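Local atomic coordinates of heme utilization cystosolic carrier protein HutX (Pectobacterium carotovorum, PDB entry 2PH0), a protein that probably binds heme and carries it through the cytosol during bacterial heme uptake and utilisation. Residues Gly15-Ile20 against Ala30-Leu35; Val123-Ala128 against Phe134-Gly139; Phe48-Asp53 against Ala158-Pro163; Val61-His66 against Ser76-Gly81. All blocks are in the same frame, centred on the assembly; numbering follows the deposited sequence.

Interaction 1 (Gly15-Ile20 against Ala30-Leu35); sequences GTLEDI and AVVEAL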
loop_
_atom_site.group_PDB
_atom_site.type_symbol
_atom_site.label_atom_id
_atom_site.label_comp_id
_atom_site.label_asym_id
_atom_site.label_seq_id
_atom_site.Cartn_x
_atom_site.Cartn_y
_atom_site.Cartn_z
ATOM N N GLY B 15 13.012 17.263 2.522
ATOM C CA GLY B 15 11.789 16.963 1.798
ATOM C C GLY B 15 11.712 15.456 1.658
ATOM O O GLY B 15 12.420 14.749 2.367
ATOM N N THR B 16 10.860 14.952 0.771
ATOM C CA THR B 16 10.767 13.511 0.580
ATOM C C THR B 16 11.890 13.085 -0.350
ATOM O O THR B 16 12.281 13.832 -1.253
ATOM C CB THR B 16 9.443 13.091 -0.078
ATOM O OG1 THR B 16 9.372 13.653 -1.394
ATOM C CG2 THR B 16 8.262 13.557 0.752
ATOM N N LEU B 17 12.411 11.885 -0.133
ATOM C CA LEU B 17 13.476 11.388 -0.979
ATOM C C LEU B 17 12.872 11.062 -2.341
ATOM O O LEU B 17 13.577 10.995 -3.352
ATOM C CB LEU B 17 14.115 10.146 -0.346
ATOM C CG LEU B 17 14.784 10.399 1.014
ATOM C CD1 LEU B 17 15.372 9.109 1.552
ATOM C CD2 LEU B 17 15.876 11.457 0.865
ATOM N N GLU B 18 11.555 10.866 -2.362
ATOM C CA GLU B 18 10.862 10.566 -3.609
ATOM C C GLU B 18 11.003 11.711 -4.596
ATOM O O GLU B 18 11.214 11.484 -5.789
ATOM C CB GLU B 18 9.372 10.310 -3.369
ATOM C CG GLU B 18 9.028 8.904 -2.932
ATOM C CD GLU B 18 9.248 8.672 -1.458
ATOM O OE1 GLU B 18 9.632 9.629 -0.740
ATOM O OE2 GLU B 18 9.036 7.523 -1.018
ATOM N N ASP B 19 10.875 12.940 -4.105
ATOM C CA ASP B 19 10.996 14.108 -4.970
ATOM C C ASP B 19 12.423 14.283 -5.474
ATOM O O ASP B 19 12.647 14.773 -6.578
ATOM C CB ASP B 19 10.536 15.376 -4.244
ATOM C CG ASP B 19 9.048 15.365 -3.939
ATOM O OD1 ASP B 19 8.273 14.865 -4.785
ATOM O OD2 ASP B 19 8.651 15.862 -2.864
ATOM N N ILE B 20 13.392 13.872 -4.667
ATOM C CA ILE B 20 14.783 13.977 -5.070
ATOM C C ILE B 20 15.051 12.970 -6.176
ATOM O O ILE B 20 15.793 13.249 -7.113
ATOM C CB ILE B 20 15.724 13.725 -3.876
ATOM C CG1 ILE B 20 15.525 14.829 -2.833
ATOM C CG2 ILE B 20 17.169 13.683 -4.352
ATOM C CD1 ILE B 20 16.234 14.586 -1.515
ATOM N N ALA B 30 18.300 4.502 -5.727
ATOM C CA ALA B 30 19.487 5.220 -6.181
ATOM C C ALA B 30 19.774 6.378 -5.222
ATOM O O ALA B 30 20.922 6.607 -4.830
ATOM C CB ALA B 30 19.275 5.740 -7.605
ATOM N N VAL B 31 18.723 7.095 -4.838
ATOM C CA VAL B 31 18.860 8.210 -3.914
ATOM C C VAL B 31 19.318 7.726 -2.539
ATOM O O VAL B 31 20.239 8.289 -1.956
ATOM C CB VAL B 31 17.526 8.973 -3.760
ATOM C CG1 VAL B 31 17.681 10.108 -2.777
ATOM C CG2 VAL B 31 17.085 9.504 -5.112
ATOM N N VAL B 32 18.685 6.672 -2.029
ATOM C CA VAL B 32 19.035 6.136 -0.715
ATOM C C VAL B 32 20.467 5.622 -0.649
ATOM O O VAL B 32 21.169 5.817 0.350
ATOM C CB VAL B 32 18.046 5.024 -0.317
ATOM C CG1 VAL B 32 18.499 4.320 0.954
ATOM C CG2 VAL B 32 16.669 5.643 -0.115
ATOM N N GLU B 33 20.893 4.976 -1.730
ATOM C CA GLU B 33 22.232 4.417 -1.860
ATOM C C GLU B 33 23.283 5.526 -1.827
ATOM O O GLU B 33 24.450 5.287 -1.500
ATOM C CB GLU B 33 22.302 3.654 -3.187
ATOM C CG GLU B 33 23.615 3.012 -3.534
ATOM C CD GLU B 33 23.491 2.143 -4.773
ATOM O OE1 GLU B 33 23.129 2.677 -5.850
ATOM O OE2 GLU B 33 23.748 0.925 -4.666
ATOM N N ALA B 34 22.857 6.737 -2.166
ATOM C CA ALA B 34 23.748 7.891 -2.196
ATOM C C ALA B 34 23.754 8.705 -0.905
ATOM O O ALA B 34 24.509 9.669 -0.783
ATOM C CB ALA B 34 23.378 8.791 -3.360
ATOM N N LEU B 35 22.914 8.335 0.056
ATOM C CA LEU B 35 22.862 9.069 1.320
ATOM C C LEU B 35 24.140 8.919 2.118
ATOM O O LEU B 35 24.874 7.945 1.959
ATOM C CB LEU B 35 21.707 8.576 2.200
ATOM C CG LEU B 35 20.280 8.968 1.828
ATOM C CD1 LEU B 35 19.292 8.003 2.494
ATOM C CD2 LEU B 35 20.026 10.408 2.250
#

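Interaction 2 (Val123-Ala128 against Phe134-Gly139); sequences VVFFNA and FKIFLG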
loop_
_atom_site.group_PDB
_atom_site.type_symbol
_atom_site.label_atom_id
_atom_site.label_comp_id
_atom_site.label_asym_id
_atom_site.label_seq_id
_atom_site.Cartn_x
_atom_site.Cartn_y
_atom_site.Cartn_z
ATOM N N VAL B 123 12.641 2.099 8.009
ATOM C CA VAL B 123 13.222 0.920 7.398
ATOM C C VAL B 123 12.485 0.828 6.075
ATOM O O VAL B 123 11.259 0.680 6.051
ATOM C CB VAL B 123 12.959 -0.360 8.199
ATOM C CG1 VAL B 123 13.612 -1.534 7.487
ATOM C CG2 VAL B 123 13.508 -0.219 9.607
ATOM N N VAL B 124 13.222 0.943 4.981
ATOM C CA VAL B 124 12.614 0.908 3.653
ATOM C C VAL B 124 12.954 -0.373 2.901
ATOM O O VAL B 124 14.108 -0.772 2.836
ATOM C CB VAL B 124 13.071 2.119 2.826
ATOM C CG1 VAL B 124 12.315 2.165 1.507
ATOM C CG2 VAL B 124 12.831 3.416 3.627
ATOM N N PHE B 125 11.932 -1.012 2.335
ATOM C CA PHE B 125 12.097 -2.258 1.587
ATOM C C PHE B 125 11.933 -1.956 0.103
ATOM O O PHE B 125 10.906 -1.424 -0.317
ATOM C CB PHE B 125 11.050 -3.281 2.058
ATOM C CG PHE B 125 11.154 -3.619 3.524
ATOM C CD1 PHE B 125 11.648 -4.856 3.932
ATOM C CD2 PHE B 125 10.750 -2.702 4.495
ATOM C CE1 PHE B 125 11.734 -5.177 5.286
ATOM C CE2 PHE B 125 10.830 -3.013 5.851
ATOM C CZ PHE B 125 11.323 -4.255 6.247
ATOM N N PHE B 126 12.949 -2.299 -0.685
ATOM C CA PHE B 126 12.977 -2.024 -2.122
ATOM C C PHE B 126 12.903 -3.261 -3.013
ATOM O O PHE B 126 13.446 -4.310 -2.678
ATOM C CB PHE B 126 14.281 -1.308 -2.496
ATOM C CG PHE B 126 14.535 -0.039 -1.737
ATOM C CD1 PHE B 126 14.131 1.189 -2.254
ATOM C CD2 PHE B 126 15.227 -0.066 -0.532
ATOM C CE1 PHE B 126 14.420 2.377 -1.585
ATOM C CE2 PHE B 126 15.518 1.124 0.147
ATOM C CZ PHE B 126 15.114 2.340 -0.385
ATOM N N ASN B 127 12.260 -3.116 -4.170
ATOM C CA ASN B 127 12.181 -4.214 -5.125
ATOM C C ASN B 127 13.352 -4.067 -6.108
ATOM O O ASN B 127 14.190 -3.172 -5.958
ATOM C CB ASN B 127 10.835 -4.207 -5.878
ATOM C CG ASN B 127 10.586 -2.920 -6.647
ATOM O OD1 ASN B 127 11.516 -2.194 -6.994
ATOM N ND2 ASN B 127 9.316 -2.645 -6.938
ATOM N N ALA B 128 13.408 -4.935 -7.113
ATOM C CA ALA B 128 14.497 -4.899 -8.087
ATOM C C ALA B 128 14.564 -3.614 -8.902
ATOM O O ALA B 128 15.643 -3.213 -9.341
ATOM C CB ALA B 128 14.405 -6.108 -9.021
ATOM N N PHE B 134 7.341 -0.713 0.610
ATOM C CA PHE B 134 6.699 -0.102 1.762
ATOM C C PHE B 134 7.788 0.406 2.696
ATOM O O PHE B 134 8.968 0.099 2.512
ATOM C CB PHE B 134 5.766 -1.082 2.509
ATOM C CG PHE B 134 6.352 -2.446 2.734
ATOM C CD1 PHE B 134 6.181 -3.450 1.790
ATOM C CD2 PHE B 134 7.089 -2.724 3.882
ATOM C CE1 PHE B 134 6.740 -4.713 1.981
ATOM C CE2 PHE B 134 7.652 -3.985 4.082
ATOM C CZ PHE B 134 7.479 -4.980 3.129
ATOM N N LYS B 135 7.391 1.192 3.685
ATOM C CA LYS B 135 8.351 1.744 4.635
ATOM C C LYS B 135 7.784 1.582 6.026
ATOM O O LYS B 135 6.565 1.539 6.203
ATOM C CB LYS B 135 8.554 3.236 4.384
ATOM C CG LYS B 135 8.851 3.635 2.954
ATOM C CD LYS B 135 8.974 5.149 2.892
ATOM C CE LYS B 135 9.084 5.661 1.470
ATOM N NZ LYS B 135 9.089 7.146 1.470
ATOM N N ILE B 136 8.662 1.504 7.018
ATOM C CA ILE B 136 8.217 1.392 8.393
ATOM C C ILE B 136 8.887 2.520 9.183
ATOM O O ILE B 136 10.107 2.636 9.164
ATOM C CB ILE B 136 8.619 0.030 8.996
ATOM C CG1 ILE B 136 7.978 -1.103 8.183
ATOM C CG2 ILE B 136 8.164 -0.055 10.449
ATOM C CD1 ILE B 136 8.419 -2.482 8.607
ATOM N N PHE B 137 8.090 3.359 9.843
ATOM C CA PHE B 137 8.633 4.472 10.636
ATOM C C PHE B 137 8.444 4.251 12.128
ATOM O O PHE B 137 7.406 3.753 12.558
ATOM C CB PHE B 137 7.955 5.799 10.265
ATOM C CG PHE B 137 8.358 6.340 8.929
ATOM C CD1 PHE B 137 7.803 5.837 7.759
ATOM C CD2 PHE B 137 9.300 7.360 8.836
ATOM C CE1 PHE B 137 8.179 6.345 6.516
ATOM C CE2 PHE B 137 9.680 7.872 7.596
ATOM C CZ PHE B 137 9.118 7.363 6.435
ATOM N N LEU B 138 9.445 4.648 12.913
ATOM C CA LEU B 138 9.386 4.526 14.361
ATOM C C LEU B 138 8.446 5.590 14.903
ATOM O O LEU B 138 8.278 6.642 14.280
ATOM C CB LEU B 138 10.773 4.732 14.979
ATOM C CG LEU B 138 11.910 3.832 14.493
ATOM C CD1 LEU B 138 13.123 4.037 15.391
ATOM C CD2 LEU B 138 11.475 2.374 14.535
ATOM N N GLY B 139 7.847 5.307 16.060
ATOM C CA GLY B 139 6.922 6.230 16.699
ATOM C C GLY B 139 7.616 7.245 17.596
ATOM O O GLY B 139 8.835 7.197 17.761
#

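Interaction 3 (Phe48-Asp53 against Ala158-Pro163); sequences FDQVWD and ASELQP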
loop_
_atom_site.group_PDB
_atom_site.type_symbol
_atom_site.label_atom_id
_atom_site.label_comp_id
_atom_site.label_asym_id
_atom_site.label_seq_id
_atom_site.Cartn_x
_atom_site.Cartn_y
_atom_site.Cartn_z
ATOM N N PHE B 48 15.375 -10.087 4.723
ATOM C CA PHE B 48 13.986 -9.708 4.972
ATOM C C PHE B 48 13.300 -10.334 6.184
ATOM O O PHE B 48 12.716 -9.623 7.000
ATOM C CB PHE B 48 13.141 -9.970 3.720
ATOM C CG PHE B 48 11.695 -9.586 3.874
ATOM C CD1 PHE B 48 10.778 -10.474 4.434
ATOM C CD2 PHE B 48 11.253 -8.326 3.478
ATOM C CE1 PHE B 48 9.441 -10.115 4.597
ATOM C CE2 PHE B 48 9.919 -7.956 3.636
ATOM C CZ PHE B 48 9.012 -8.853 4.197
ATOM N N ASP B 49 13.352 -11.656 6.300
ATOM C CA ASP B 49 12.694 -12.327 7.414
ATOM C C ASP B 49 13.273 -11.937 8.766
ATOM O O ASP B 49 12.543 -11.775 9.747
ATOM C CB ASP B 49 12.772 -13.846 7.231
ATOM C CG ASP B 49 12.220 -14.294 5.896
ATOM O OD1 ASP B 49 11.166 -13.757 5.485
ATOM O OD2 ASP B 49 12.833 -15.179 5.262
ATOM N N GLN B 50 14.592 -11.807 8.816
ATOM C CA GLN B 50 15.275 -11.427 10.039
ATOM C C GLN B 50 14.796 -10.037 10.443
ATOM O O GLN B 50 14.465 -9.785 11.603
ATOM C CB GLN B 50 16.782 -11.399 9.794
ATOM C CG GLN B 50 17.618 -11.153 11.036
ATOM C CD GLN B 50 19.098 -11.109 10.721
ATOM O OE1 GLN B 50 19.617 -11.981 10.025
ATOM N NE2 GLN B 50 19.787 -10.095 11.234
ATOM N N VAL B 51 14.757 -9.141 9.465
ATOM C CA VAL B 51 14.325 -7.769 9.699
ATOM C C VAL B 51 12.858 -7.663 10.109
ATOM O O VAL B 51 12.533 -7.033 11.107
ATOM C CB VAL B 51 14.580 -6.906 8.440
ATOM C CG1 VAL B 51 13.894 -5.535 8.575
ATOM C CG2 VAL B 51 16.075 -6.741 8.235
ATOM N N TRP B 52 11.966 -8.289 9.348
ATOM C CA TRP B 52 10.549 -8.222 9.666
ATOM C C TRP B 52 10.210 -8.812 11.035
ATOM O O TRP B 52 9.483 -8.195 11.813
ATOM C CB TRP B 52 9.731 -8.925 8.578
ATOM C CG TRP B 52 8.259 -8.762 8.754
ATOM C CD1 TRP B 52 7.449 -9.472 9.592
ATOM C CD2 TRP B 52 7.423 -7.795 8.112
ATOM N NE1 TRP B 52 6.158 -9.003 9.513
ATOM C CE2 TRP B 52 6.115 -7.975 8.610
ATOM C CE3 TRP B 52 7.652 -6.789 7.161
ATOM C CZ2 TRP B 52 5.038 -7.189 8.192
ATOM C CZ3 TRP B 52 6.577 -6.008 6.746
ATOM C CH2 TRP B 52 5.288 -6.213 7.262
ATOM N N ASP B 53 10.726 -10.002 11.327
ATOM C CA ASP B 53 10.450 -10.644 12.611
ATOM C C ASP B 53 10.862 -9.753 13.777
ATOM O O ASP B 53 10.148 -9.655 14.774
ATOM C CB ASP B 53 11.175 -11.991 12.712
ATOM C CG ASP B 53 10.527 -13.067 11.860
ATOM O OD1 ASP B 53 9.297 -13.243 11.971
ATOM O OD2 ASP B 53 11.242 -13.740 11.090
ATOM N N ALA B 158 20.296 -2.528 12.539
ATOM C CA ALA B 158 21.060 -1.986 11.422
ATOM C C ALA B 158 22.511 -2.443 11.542
ATOM O O ALA B 158 23.117 -2.899 10.568
ATOM C CB ALA B 158 20.989 -0.456 11.422
ATOM N N SER B 159 23.054 -2.327 12.750
ATOM C CA SER B 159 24.433 -2.711 13.029
ATOM C C SER B 159 24.763 -4.181 12.790
ATOM O O SER B 159 25.810 -4.494 12.228
ATOM C CB SER B 159 24.799 -2.352 14.471
ATOM O OG SER B 159 24.780 -0.951 14.660
ATOM N N GLU B 160 23.899 -5.093 13.217
ATOM C CA GLU B 160 24.218 -6.497 13.003
ATOM C C GLU B 160 24.066 -6.915 11.546
ATOM O O GLU B 160 24.553 -7.971 11.143
ATOM C CB GLU B 160 23.392 -7.402 13.922
ATOM C CG GLU B 160 21.898 -7.326 13.773
ATOM C CD GLU B 160 21.194 -8.123 14.857
ATOM O OE1 GLU B 160 21.392 -7.804 16.049
ATOM O OE2 GLU B 160 20.449 -9.068 14.520
ATOM N N LEU B 161 23.405 -6.079 10.751
ATOM C CA LEU B 161 23.236 -6.371 9.332
ATOM C C LEU B 161 24.469 -5.913 8.559
ATOM O O LEU B 161 24.624 -6.215 7.377
ATOM C CB LEU B 161 21.981 -5.689 8.782
ATOM C CG LEU B 161 20.714 -6.548 8.746
ATOM C CD1 LEU B 161 20.410 -7.106 10.122
ATOM C CD2 LEU B 161 19.553 -5.713 8.241
ATOM N N GLN B 162 25.344 -5.174 9.236
ATOM C CA GLN B 162 26.582 -4.698 8.630
ATOM C C GLN B 162 27.640 -5.780 8.834
ATOM O O GLN B 162 27.614 -6.498 9.835
ATOM C CB GLN B 162 27.049 -3.399 9.296
ATOM C CG GLN B 162 26.283 -2.154 8.881
ATOM C CD GLN B 162 26.821 -0.889 9.539
ATOM O OE1 GLN B 162 26.643 -0.668 10.741
ATOM N NE2 GLN B 162 27.487 -0.053 8.750
ATOM N N PRO B 163 28.581 -5.921 7.889
ATOM C CA PRO B 163 29.608 -6.952 8.064
ATOM C C PRO B 163 30.544 -6.665 9.242
ATOM O O PRO B 163 30.799 -5.475 9.516
ATOM C CB PRO B 163 30.336 -6.938 6.721
ATOM C CG PRO B 163 30.210 -5.500 6.294
ATOM C CD PRO B 163 28.766 -5.201 6.617
#

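Interaction 4 (Val61-His66 against Ser76-Gly81); sequences VTLISH and SELPTG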
loop_
_atom_site.group_PDB
_atom_site.type_symbol
_atom_site.label_atom_id
_atom_site.label_comp_id
_atom_site.label_asym_id
_atom_site.label_seq_id
_atom_site.Cartn_x
_atom_site.Cartn_y
_atom_site.Cartn_z
ATOM N N VAL B 61 4.257 0.751 15.234
ATOM C CA VAL B 61 5.047 1.466 14.238
ATOM C C VAL B 61 4.056 1.932 13.180
ATOM O O VAL B 61 2.856 1.675 13.295
ATOM C CB VAL B 61 6.106 0.541 13.577
ATOM C CG1 VAL B 61 7.170 0.151 14.587
ATOM C CG2 VAL B 61 5.439 -0.702 13.023
ATOM N N THR B 62 4.543 2.638 12.166
ATOM C CA THR B 62 3.668 3.109 11.099
ATOM C C THR B 62 4.141 2.521 9.781
ATOM O O THR B 62 5.244 2.835 9.324
ATOM C CB THR B 62 3.687 4.648 10.976
ATOM O OG1 THR B 62 3.132 5.241 12.161
ATOM C CG2 THR B 62 2.873 5.085 9.772
ATOM N N LEU B 63 3.332 1.651 9.179
ATOM C CA LEU B 63 3.695 1.062 7.891
ATOM C C LEU B 63 3.076 1.966 6.837
ATOM O O LEU B 63 1.911 2.340 6.939
ATOM C CB LEU B 63 3.155 -0.367 7.757
ATOM C CG LEU B 63 3.537 -1.057 6.440
ATOM C CD1 LEU B 63 3.672 -2.554 6.654
ATOM C CD2 LEU B 63 2.489 -0.754 5.381
ATOM N N ILE B 64 3.859 2.323 5.829
ATOM C CA ILE B 64 3.389 3.236 4.798
ATOM C C ILE B 64 3.643 2.719 3.395
ATOM O O ILE B 64 4.708 2.164 3.113
ATOM C CB ILE B 64 4.108 4.608 4.913
ATOM C CG1 ILE B 64 3.777 5.269 6.249
ATOM C CG2 ILE B 64 3.715 5.517 3.746
ATOM C CD1 ILE B 64 4.519 6.573 6.482
ATOM N N SER B 65 2.644 2.889 2.535
ATOM C CA SER B 65 2.752 2.527 1.129
ATOM C C SER B 65 2.823 3.904 0.479
ATOM O O SER B 65 1.912 4.711 0.647
ATOM C CB SER B 65 1.498 1.810 0.641
ATOM O OG SER B 65 1.606 1.568 -0.750
ATOM N N HIS B 66 3.893 4.178 -0.256
ATOM C CA HIS B 66 4.048 5.493 -0.860
ATOM C C HIS B 66 4.256 5.443 -2.365
ATOM O O HIS B 66 5.285 4.962 -2.844
ATOM C CB HIS B 66 5.226 6.216 -0.198
ATOM C CG HIS B 66 5.363 7.654 -0.595
ATOM N ND1 HIS B 66 5.284 8.077 -1.904
ATOM C CD2 HIS B 66 5.592 8.765 0.146
ATOM C CE1 HIS B 66 5.456 9.387 -1.952
ATOM N NE2 HIS B 66 5.645 9.828 -0.722
ATOM N N SER B 76 0.259 0.499 13.773
ATOM C CA SER B 76 -0.039 -0.716 14.513
ATOM C C SER B 76 1.227 -1.517 14.711
ATOM O O SER B 76 2.282 -1.182 14.163
ATOM C CB SER B 76 -1.067 -1.575 13.768
ATOM O OG SER B 76 -0.561 -2.002 12.519
ATOM N N GLU B 77 1.112 -2.569 15.513
ATOM C CA GLU B 77 2.221 -3.461 15.794
ATOM C C GLU B 77 2.328 -4.286 14.521
ATOM O O GLU B 77 1.319 -4.723 13.980
ATOM C CB GLU B 77 1.862 -4.338 17.000
ATOM C CG GLU B 77 2.915 -5.329 17.452
ATOM C CD GLU B 77 2.483 -6.073 18.711
ATOM O OE1 GLU B 77 1.366 -6.633 18.718
ATOM O OE2 GLU B 77 3.253 -6.098 19.689
ATOM N N LEU B 78 3.541 -4.481 14.025
ATOM C CA LEU B 78 3.735 -5.244 12.803
ATOM C C LEU B 78 3.351 -6.710 13.017
ATOM O O LEU B 78 3.865 -7.378 13.912
ATOM C CB LEU B 78 5.194 -5.134 12.360
ATOM C CG LEU B 78 5.445 -5.173 10.853
ATOM C CD1 LEU B 78 4.693 -4.033 10.173
ATOM C CD2 LEU B 78 6.933 -5.069 10.585
ATOM N N PRO B 79 2.421 -7.227 12.204
ATOM C CA PRO B 79 2.032 -8.626 12.379
ATOM C C PRO B 79 3.105 -9.595 11.909
ATOM O O PRO B 79 3.837 -9.313 10.969
ATOM C CB PRO B 79 0.753 -8.731 11.549
ATOM C CG PRO B 79 0.988 -7.743 10.456
ATOM C CD PRO B 79 1.571 -6.566 11.198
ATOM N N THR B 80 3.200 -10.740 12.572
ATOM C CA THR B 80 4.171 -11.751 12.179
ATOM C C THR B 80 3.582 -12.515 10.988
ATOM O O THR B 80 2.393 -12.385 10.692
ATOM C CB THR B 80 4.449 -12.724 13.338
ATOM O OG1 THR B 80 3.209 -13.182 13.885
ATOM C CG2 THR B 80 5.246 -12.027 14.436
ATOM N N GLY B 81 4.397 -13.304 10.300
ATOM C CA GLY B 81 3.876 -14.040 9.162
ATOM C C GLY B 81 4.563 -15.357 8.858
ATOM O O GLY B 81 5.594 -15.684 9.445
#

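Interaction 1 (Gly15-Ile20 against Ala30-Leu35)
Leu17 and Ile20 meet Val31, Val32 and Leu35 in a buried contact of apolar side chains between two short consecutive helices, 17-23 and 28-33, near the N-terminal end of the chain. The nearest CA atoms, those of Leu17 and Val31, are 6.9 Å apart, and the gap is bridged by branched aliphatic groups. Leu17 does most of the reaching. Its CG is turned away from the carbonyl carbon (chi1 -62°), and the extended end carries CD1 to Val32 CG2 at 4.1 Å, the two side chains crossing at about a right angle. The same CD1 meets Leu35 CD1 tip to tip at 4.2 Å. Three residues on, Ile20 crosses Val31 in the same way, with Ile20 CG2 3.9 Å from Val31 CG1. The two methyls of Val31 fill the space between Leu17 and Ile20: CG1 lies against the Ile20 side chain and CG2 against backbone atoms of both, 4.2 Å from Leu17 O. On the outer side, polar residues start helix 17-23: Thr16 is its N-cap, and Thr16 OG1 accepts the Asp19 N proton at 3.2 Å. That hydroxyl in turn donates to Asp19 OD2 at 2.7 Å, from above the carboxylate plane, a bond that fixes the hydroxyl's rotation. Around the apolar seam, Ile20 also packs on Leu5, Leu8 and Leu9 of helix 5-10, and Val32 on Ala109 and Ile111 of strand 107-115. The arrangement is that of two successive short helices, joined by a short connection and packed together with helix 5-10, that rest on an antiparallel sheet through Val32.

Interaction 2 (Val123-Ala128 against Phe134-Gly139)
Phe125 stacks on Phe134 across a beta hairpin of strands 118-126 and 132-137 in the middle of the main sheet; its segments 123-126 and 134-137 run antiparallel at 170°. From its start, Phe125 CB sits over the face of the Phe134 ring, 4.2 Å from the Phe134 centroid, a CH-pi contact. CG comes next, 3.6 Å from Phe134 CE2, and CD2 lies closer still to that atom. The rings form an offset stack with planes at 30°, Phe134 CE2 lying over one face of Phe125 toward its rim. Phe134 CG stands between its backbone N and carbonyl carbon (chi1 45°), which brings the end of the ring nearer the neighbouring strand and over Phe125. Farther out, Phe125 CE2 touches Ile136 CD1 at 3.7 Å, and CZ meets the same methyl at 4.1 Å. The rings fill the buried layer between the sheet and helix 48-55, Phe125 on Val51 and Phe48, Phe134 on Phe48. Val123 and Ile136 set the register as a hydrogen-bonded pair, with Val123 N donating to Ile136 O at 2.8 Å and Ile136 N returning a bond to Val123 O at 2.9 Å. On the other face, Lys135 CG lies equally 4.0 Å from Val124 CG1 and CG2.

Interaction 3 (Phe48-Asp53 against Ala158-Pro163)
Helix 48-55 and the end of helix 148-160 approach each other loosely, with Val51 CA and Leu161 CA the nearest pair at 9.0 Å, so that side chains alone span the gap. Leu161 reaches across with both methyls, each to a different residue. Its CD2 packs on Val51 CG2 at 3.6 Å, the two side chains crossing at about a right angle. Its CD1 lies 3.2 Å from Gln50 NE2, a close approach in which the leucine and the glutamine slide past each other in opposite directions. Gln50 gets there by stretching out: the N-CA-CB-CG torsion is close to trans (chi1 -174°), and the chain continues extended to the amide. The same Gln50 NE2 also lies 3.5 Å from Glu160 OE2, with the amide and carboxylate planes 59° apart, a near approach and not a hydrogen bond. The other end of the amide is held by a neighbour, Gln50 OE1 accepting from Arg47 NH2. Residue types follow the depth: Val51 and Leu161 are buried, with Val51 on Ile108 and Leu161 on Phe110, while the exposed Glu160 and the partly exposed Gln50 lie toward solvent. The C-terminal end of helix 148-160 is thereby joined to helix 48-55, with Leu161 also resting on strand 107-115. The approach of the polar NE2 to a methyl is close packing that adds no hydrogen bond, so the apolar Val51-Leu161 pair carries the contact, probably with weak electrostatic help from Glu160.

Interaction 4 (Val61-His66 against Ser76-Gly81)
In Val61, which meets Ser76 and Leu78, a chi1 of -68° turns CG1 away from the carbonyl carbon and leaves CG2 between backbone N and carbonyl carbon, 3.4 Å from Ser76 O. Leu63 has CG anti to N (chi1 -178°), and a chi2 of 149° then leaves its CD1 4.0 Å from Leu78 CD1, the two leucines crossing at about a right angle. Val61 CG2 touches the same methyl more loosely, 4.4 Å from Leu78 CD1. Val61 and Ser76 form an antiparallel hydrogen-bonded pair: Val61 N donates to Ser76 O at 3.0 Å, and Ser76 N to Val61 O at 2.9 Å. The first of these reaches the oxygen from well above the carbonyl plane. Here the strand pairing of 60-66 with 70-75, at the border of the six-stranded sheet, comes to an end, because the chain turns a corner at Ser76 and heads for the smaller three-stranded sheet. After the corner, the end of the Leu78 side chain comes back toward Val61 and Leu63, a place for a long aliphatic residue, and beyond them Leu78 also packs on Ile55 of helix 48-55 and on Leu96 of strand 96-101.

How the interactions relate
Interaction 2 lies nearest the middle of the chain and touches all the others. Its centre is about 9 Å from that of interaction 4, and the neighbouring strands are joined by probable backbone bonds such as Lys135 O to Ile64 N, 2.8 Å. Interaction 1 is tied to it by a salt bridge from Glu18 OE2 to Lys135 NZ, 2.5 Å. Interaction 3 meets interaction 4 where Trp52 NE1 probably bonds to Pro79 O at 2.8 Å, while interactions 1 and 3 do not touch. Phe134 of interaction 2 and Leu63 of interaction 4 both pack on Leu72 of the second subunit. None of these contacts can be assigned to a heme site from this structure.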